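Long-range contacts in protein translation factor SUI1 homolog (Pyrococcus horikoshii, PDB 5ZCY), which probably acts in archaeal translation initiation as factor aIF1, a member of the SUI1 family that is thought to bind mRNA: residues A[26-31]-A[77-82]; A[37-42]-A[71-76]. All coordinates share one frame; numbering follows the deposited sequence.

Interaction 1. Residues A[26-31]-A[77-82]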
loop_
_atom_site.group_PDB
_atom_site.type_symbol
_atom_site.label_atom_id
_atom_site.label_comp_id
_atom_site.label_asym_id
_atom_site.label_seq_id
_atom_site.Cartn_x
_atom_site.Cartn_y
_atom_site.Cartn_z
ATOM N N VAL A 26 0.561 5.323 -3.619
ATOM C CA VAL A 26 0.296 3.981 -4.104
ATOM C C VAL A 26 0.542 4.024 -5.606
ATOM O O VAL A 26 -0.126 4.809 -6.314
ATOM C CB VAL A 26 -1.082 3.462 -3.809
ATOM C CG1 VAL A 26 -1.273 2.022 -4.326
ATOM C CG2 VAL A 26 -1.430 3.568 -2.340
ATOM N N TYR A 27 1.399 3.158 -6.104
ATOM C CA TYR A 27 1.734 3.220 -7.546
ATOM C C TYR A 27 2.112 1.841 -8.020
ATOM O O TYR A 27 2.276 0.978 -7.216
ATOM C CB TYR A 27 2.836 4.198 -7.783
ATOM C CG TYR A 27 4.140 4.031 -7.060
ATOM C CD1 TYR A 27 4.342 4.584 -5.829
ATOM C CD2 TYR A 27 5.222 3.303 -7.605
ATOM C CE1 TYR A 27 5.555 4.466 -5.117
ATOM C CE2 TYR A 27 6.378 3.144 -6.896
ATOM C CZ TYR A 27 6.585 3.751 -5.675
ATOM O OH TYR A 27 7.717 3.683 -4.912
ATOM N N ILE A 28 2.326 1.659 -9.307
ATOM C CA ILE A 28 2.608 0.336 -9.866
ATOM C C ILE A 28 4.000 0.288 -10.324
ATOM O O ILE A 28 4.561 1.275 -10.870
ATOM C CB ILE A 28 1.739 0.089 -11.107
ATOM C CG1 ILE A 28 0.306 0.130 -10.782
ATOM C CG2 ILE A 28 2.217 -1.168 -11.857
ATOM C CD1 ILE A 28 -0.045 -0.908 -9.786
ATOM N N GLU A 29 4.670 -0.835 -10.080
ATOM C CA GLU A 29 6.014 -1.173 -10.643
ATOM C C GLU A 29 5.849 -2.459 -11.445
ATOM O O GLU A 29 4.917 -3.250 -11.303
ATOM C CB GLU A 29 7.083 -1.359 -9.582
ATOM C CG GLU A 29 7.597 -0.047 -8.971
ATOM C CD GLU A 29 8.696 -0.160 -7.945
ATOM O OE1 GLU A 29 8.980 -1.265 -7.453
ATOM O OE2 GLU A 29 9.271 0.950 -7.538
ATOM N N ARG A 30 6.821 -2.634 -12.345
ATOM C CA ARG A 30 6.820 -3.837 -13.227
ATOM C C ARG A 30 7.311 -4.991 -12.491
ATOM O O ARG A 30 8.155 -4.927 -11.601
ATOM C CB ARG A 30 7.832 -3.703 -14.371
ATOM C CG ARG A 30 7.764 -2.491 -15.134
ATOM C CD ARG A 30 6.437 -2.151 -15.579
ATOM N NE ARG A 30 5.768 -3.239 -16.205
ATOM C CZ ARG A 30 4.514 -3.173 -16.709
ATOM N NH1 ARG A 30 3.844 -2.078 -16.598
ATOM N NH2 ARG A 30 3.909 -4.221 -17.279
ATOM N N ALA A 31 6.650 -6.144 -12.808
ATOM C CA ALA A 31 7.112 -7.449 -12.409
ATOM C C ALA A 31 7.461 -8.197 -13.690
ATOM O O ALA A 31 7.200 -7.778 -14.812
ATOM C CB ALA A 31 6.118 -8.166 -11.524
ATOM N N ASP A 77 -2.105 -5.381 -9.493
ATOM C CA ASP A 77 -2.511 -3.978 -9.446
ATOM C C ASP A 77 -3.771 -3.895 -8.597
ATOM O O ASP A 77 -4.853 -4.427 -8.985
ATOM C CB ASP A 77 -2.829 -3.454 -10.859
ATOM C CG ASP A 77 -3.177 -2.026 -10.918
ATOM O OD1 ASP A 77 -3.604 -1.411 -9.900
ATOM O OD2 ASP A 77 -3.036 -1.453 -12.047
ATOM N N HIS A 78 -3.621 -3.317 -7.361
ATOM C CA HIS A 78 -4.750 -3.207 -6.405
ATOM C C HIS A 78 -5.147 -1.842 -6.173
ATOM O O HIS A 78 -5.744 -1.497 -5.133
ATOM C CB HIS A 78 -4.381 -4.024 -5.108
ATOM C CG HIS A 78 -4.111 -5.448 -5.392
ATOM N ND1 HIS A 78 -5.085 -6.250 -5.854
ATOM C CD2 HIS A 78 -2.930 -6.163 -5.504
ATOM C CE1 HIS A 78 -4.571 -7.440 -6.156
ATOM N NE2 HIS A 78 -3.282 -7.402 -5.928
ATOM N N ARG A 79 -4.843 -0.902 -7.097
ATOM C CA ARG A 79 -5.252 0.466 -6.980
ATOM C C ARG A 79 -6.752 0.601 -6.904
ATOM O O ARG A 79 -7.213 1.597 -6.324
ATOM C CB ARG A 79 -4.670 1.306 -8.115
ATOM C CG ARG A 79 -3.149 1.402 -8.077
ATOM C CD ARG A 79 -2.641 2.210 -9.229
ATOM N NE ARG A 79 -2.813 1.470 -10.476
ATOM C CZ ARG A 79 -2.636 2.018 -11.656
ATOM N NH1 ARG A 79 -2.283 3.244 -11.778
ATOM N NH2 ARG A 79 -2.852 1.269 -12.733
ATOM N N ASP A 80 -7.503 -0.333 -7.459
ATOM C CA ASP A 80 -8.971 -0.204 -7.449
ATOM C C ASP A 80 -9.524 -0.286 -6.018
ATOM O O ASP A 80 -10.604 0.311 -5.802
ATOM C CB ASP A 80 -9.574 -1.313 -8.283
ATOM C CG ASP A 80 -9.018 -2.661 -8.037
ATOM O OD1 ASP A 80 -8.121 -2.935 -7.233
ATOM O OD2 ASP A 80 -9.604 -3.644 -8.543
ATOM N N ARG A 81 -8.869 -0.998 -5.131
ATOM C CA ARG A 81 -9.434 -1.292 -3.832
ATOM C C ARG A 81 -8.544 -0.696 -2.705
ATOM O O ARG A 81 -8.993 -0.769 -1.547
ATOM C CB ARG A 81 -9.537 -2.740 -3.554
ATOM C CG ARG A 81 -10.546 -3.404 -4.489
ATOM C CD ARG A 81 -10.583 -4.889 -4.300
ATOM N NE ARG A 81 -11.042 -5.253 -2.960
ATOM C CZ ARG A 81 -10.947 -6.483 -2.413
ATOM N NH1 ARG A 81 -10.403 -7.509 -3.054
ATOM N NH2 ARG A 81 -11.363 -6.642 -1.180
ATOM N N ILE A 82 -7.381 -0.128 -2.949
ATOM C CA ILE A 82 -6.418 0.153 -1.897
ATOM C C ILE A 82 -6.900 1.234 -0.954
ATOM O O ILE A 82 -6.593 1.121 0.246
ATOM C CB ILE A 82 -5.026 0.511 -2.495
ATOM C CG1 ILE A 82 -3.917 0.422 -1.439
ATOM C CG2 ILE A 82 -5.051 1.855 -3.196
ATOM C CD1 ILE A 82 -3.810 -0.864 -0.740
#
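An Asx turn opens the segment 77-82, which links strand 71-75 to helix 82-88 in this SUI1-family fold and lies against strand 24-30. D77, with CG anti to its backbone N (chi1 -177°), sets its carboxylate toward the backbone N-H two residues on, so that D77 OD1 accepts from R79 N at 3.1 Å, nearly along the C-O axis. The same oxygen takes a second bond from R79 NE at 3.0 Å, approached from above the carboxylate plane. R79 bends at chi3 (-71°) to present its guanidinium side-on, and R79 NH2 meets the syn lone pair of D77 OD2 at 2.8 Å. The strand contributes hydrocarbon to this pair. I28 crosses both side chains at about a right angle: its CG1 sits over one guanidinium face, offset toward the rim, 3.4 Å from R79 NE, while I28 CD1 reaches D77 CG at 3.5 Å. Further along, V26 and I82 of helix 82-88 meet tip to tip, V26 CG1 to I82 CG2 at 3.9 Å; both residues are buried, and I82 also rests on V98 of strand 96-98. R79 NH1 has a further partner in the C-terminal carboxylate, E99 OXT. With three N-H donors directed at it, the D77 carboxylate is probably held ionised. I28 covers a face of the guanidinium while D77 takes its NE-NH2 edge and the chain end its NH1, so one arginine joins an apolar strand surface, its own loop and the C terminus.

Interaction 2. Residues A[37-42]-A[71-76]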
loop_
_atom_site.group_PDB
_atom_site.type_symbol
_atom_site.label_atom_id
_atom_site.label_comp_id
_atom_site.label_asym_id
_atom_site.label_seq_id
_atom_site.Cartn_x
_atom_site.Cartn_y
_atom_site.Cartn_z
ATOM N N LYS A 37 3.141 -5.062 -9.921
ATOM C CA LYS A 37 3.096 -5.021 -8.463
ATOM C C LYS A 37 2.637 -3.640 -8.025
ATOM O O LYS A 37 2.945 -2.633 -8.656
ATOM C CB LYS A 37 4.338 -5.415 -7.791
ATOM C CG LYS A 37 5.528 -4.675 -8.181
ATOM C CD LYS A 37 6.795 -5.341 -7.561
ATOM C CE LYS A 37 8.040 -4.540 -7.737
ATOM N NZ LYS A 37 9.189 -5.345 -7.133
ATOM N N THR A 38 1.930 -3.602 -6.906
ATOM C CA THR A 38 1.455 -2.371 -6.284
ATOM C C THR A 38 2.393 -2.004 -5.135
ATOM O O THR A 38 2.644 -2.885 -4.274
ATOM C CB THR A 38 0.072 -2.517 -5.760
ATOM O OG1 THR A 38 -0.827 -2.867 -6.787
ATOM C CG2 THR A 38 -0.500 -1.277 -5.062
ATOM N N ILE A 39 2.906 -0.779 -5.128
ATOM C CA ILE A 39 3.788 -0.300 -4.108
ATOM C C ILE A 39 3.025 0.696 -3.285
ATOM O O ILE A 39 2.327 1.570 -3.787
ATOM C CB ILE A 39 5.026 0.430 -4.701
ATOM C CG1 ILE A 39 5.693 -0.395 -5.806
ATOM C CG2 ILE A 39 5.962 0.923 -3.625
ATOM C CD1 ILE A 39 6.153 -1.733 -5.328
ATOM N N ILE A 40 3.134 0.498 -1.943
ATOM C CA ILE A 40 2.562 1.526 -0.969
ATOM C C ILE A 40 3.778 2.104 -0.199
ATOM O O ILE A 40 4.498 1.347 0.514
ATOM C CB ILE A 40 1.578 0.864 0.020
ATOM C CG1 ILE A 40 0.470 0.175 -0.744
ATOM C CG2 ILE A 40 1.050 1.904 0.961
ATOM C CD1 ILE A 40 -0.184 -0.906 0.108
ATOM N N GLU A 41 3.951 3.382 -0.396
ATOM C CA GLU A 41 5.096 4.105 0.217
ATOM C C GLU A 41 4.566 5.235 1.011
ATOM O O GLU A 41 3.513 5.791 0.798
ATOM C CB GLU A 41 6.005 4.662 -0.933
ATOM C CG GLU A 41 7.393 5.155 -0.748
ATOM C CD GLU A 41 7.860 5.445 -2.205
ATOM O OE1 GLU A 41 8.483 4.604 -2.770
ATOM O OE2 GLU A 41 7.411 6.477 -2.809
ATOM N N GLY A 42 5.176 5.524 2.150
ATOM C CA GLY A 42 4.770 6.659 2.972
ATOM C C GLY A 42 4.116 6.385 4.292
ATOM O O GLY A 42 3.888 7.300 5.134
ATOM N N ARG A 71 8.689 0.082 2.350
ATOM C CA ARG A 71 7.566 0.044 1.424
ATOM C C ARG A 71 6.847 -1.287 1.520
ATOM O O ARG A 71 7.421 -2.260 1.936
ATOM C CB ARG A 71 8.016 0.145 -0.020
ATOM C CG ARG A 71 9.033 1.231 -0.341
ATOM C CD ARG A 71 9.214 1.394 -1.845
ATOM N NE ARG A 71 9.460 0.173 -2.614
ATOM C CZ ARG A 71 9.563 0.122 -3.969
ATOM N NH1 ARG A 71 9.425 1.239 -4.677
ATOM N NH2 ARG A 71 9.759 -1.023 -4.581
ATOM N N ILE A 72 5.550 -1.325 1.182
ATOM C CA ILE A 72 4.844 -2.572 1.018
ATOM C C ILE A 72 4.695 -2.805 -0.485
ATOM O O ILE A 72 4.362 -1.895 -1.230
ATOM C CB ILE A 72 3.471 -2.500 1.657
ATOM C CG1 ILE A 72 3.637 -2.296 3.220
ATOM C CG2 ILE A 72 2.590 -3.706 1.333
ATOM C CD1 ILE A 72 2.384 -2.025 3.972
ATOM N N GLU A 73 4.972 -4.041 -0.889
ATOM C CA GLU A 73 4.815 -4.498 -2.275
ATOM C C GLU A 73 3.810 -5.573 -2.340
ATOM O O GLU A 73 3.885 -6.563 -1.576
ATOM C CB GLU A 73 6.159 -4.964 -2.875
ATOM C CG GLU A 73 7.292 -4.039 -2.688
ATOM C CD GLU A 73 8.530 -4.415 -3.555
ATOM O OE1 GLU A 73 8.442 -5.375 -4.329
ATOM O OE2 GLU A 73 9.568 -3.710 -3.352
ATOM N N LEU A 74 2.821 -5.452 -3.193
ATOM C CA LEU A 74 1.760 -6.438 -3.393
ATOM C C LEU A 74 1.776 -6.971 -4.802
ATOM O O LEU A 74 1.946 -6.189 -5.765
ATOM C CB LEU A 74 0.358 -5.888 -3.137
ATOM C CG LEU A 74 0.168 -5.266 -1.759
ATOM C CD1 LEU A 74 -1.164 -4.602 -1.645
ATOM C CD2 LEU A 74 0.295 -6.315 -0.668
ATOM N N GLN A 75 1.587 -8.266 -4.985
ATOM C CA GLN A 75 1.455 -8.854 -6.322
ATOM C C GLN A 75 0.148 -8.401 -6.976
ATOM O O GLN A 75 -0.904 -8.524 -6.340
ATOM C CB GLN A 75 1.350 -10.375 -6.143
ATOM C CG GLN A 75 0.915 -11.185 -7.321
ATOM C CD GLN A 75 0.636 -12.622 -7.012
ATOM O OE1 GLN A 75 0.197 -13.081 -5.915
ATOM N NE2 GLN A 75 0.820 -13.408 -8.039
ATOM N N GLY A 76 0.232 -7.863 -8.154
ATOM C CA GLY A 76 -0.897 -7.367 -8.915
ATOM C C GLY A 76 -1.173 -5.931 -8.751
ATOM O O GLY A 76 -0.501 -5.307 -7.929
#
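T38 OG1 is gripped twice: it donates to G76 O at 2.7 Å, in the carbonyl plane on a lone pair (C=O...O angle 132°), and accepts from the backbone N of H78. The hydroxyl lies anti to the carbonyl carbon of T38, which directs it to the turn leaving strand 71-75. Strands 37-41 and 71-75 are antiparallel neighbours within the mixed sheet of the SUI1-family fold, with T38-L74 and I40-I72 as hydrogen-bonded pairs; L74 N reaches T38 O at 2.8 Å. On the face carrying these four residues, I40 CD1 lies alongside I72 CG2 at 4.1 Å, and helix 50-61 packs over I40, I72 and L74. The other face holds a salt-bridge network. K37 starts from the crowded first torsion (chi1 55°) and extends beside E73, so that K37 NZ meets E73 OE1 at 2.9 Å from above the carboxylate plane. R71 NH2 binds E73 OE2 at 3.0 Å, again from above the carboxylate plane. Over one face of the R71 guanidinium lies the methyl I39 CG2, 3.6 Å from R71 NH1. E41 OE1 is a long partner of R71, its stronger bond being to Y27 OH, whereas R71 NH1 pairs with E29 OE2. K37 NZ and R71 NH2 lie 5.1 Å apart; the buried E73, binding one with each oxygen, would probably offset their repulsion and be kept ionised by them.

In the fold
From the N terminus the chain lays down strand 24-30, turns back into strand 36-41, and passes through helix 50-61 and strand 65-68 to strand 71-75. There interaction 2 closes the inner loop, pairing 71-76 with 37-42. Immediately afterwards 77-82 returns to 26-31, and interaction 1 closes the outer loop, within which interaction 2 is nested. Their centres are about 7 Å apart. Strands 24-30 and 36-41 are neighbours in the sheet, so the two contacts meet directly, for instance where Y27 O accepts from I39 N. Together they join three adjacent strands to the 77-82 segment leading into helix 82-88.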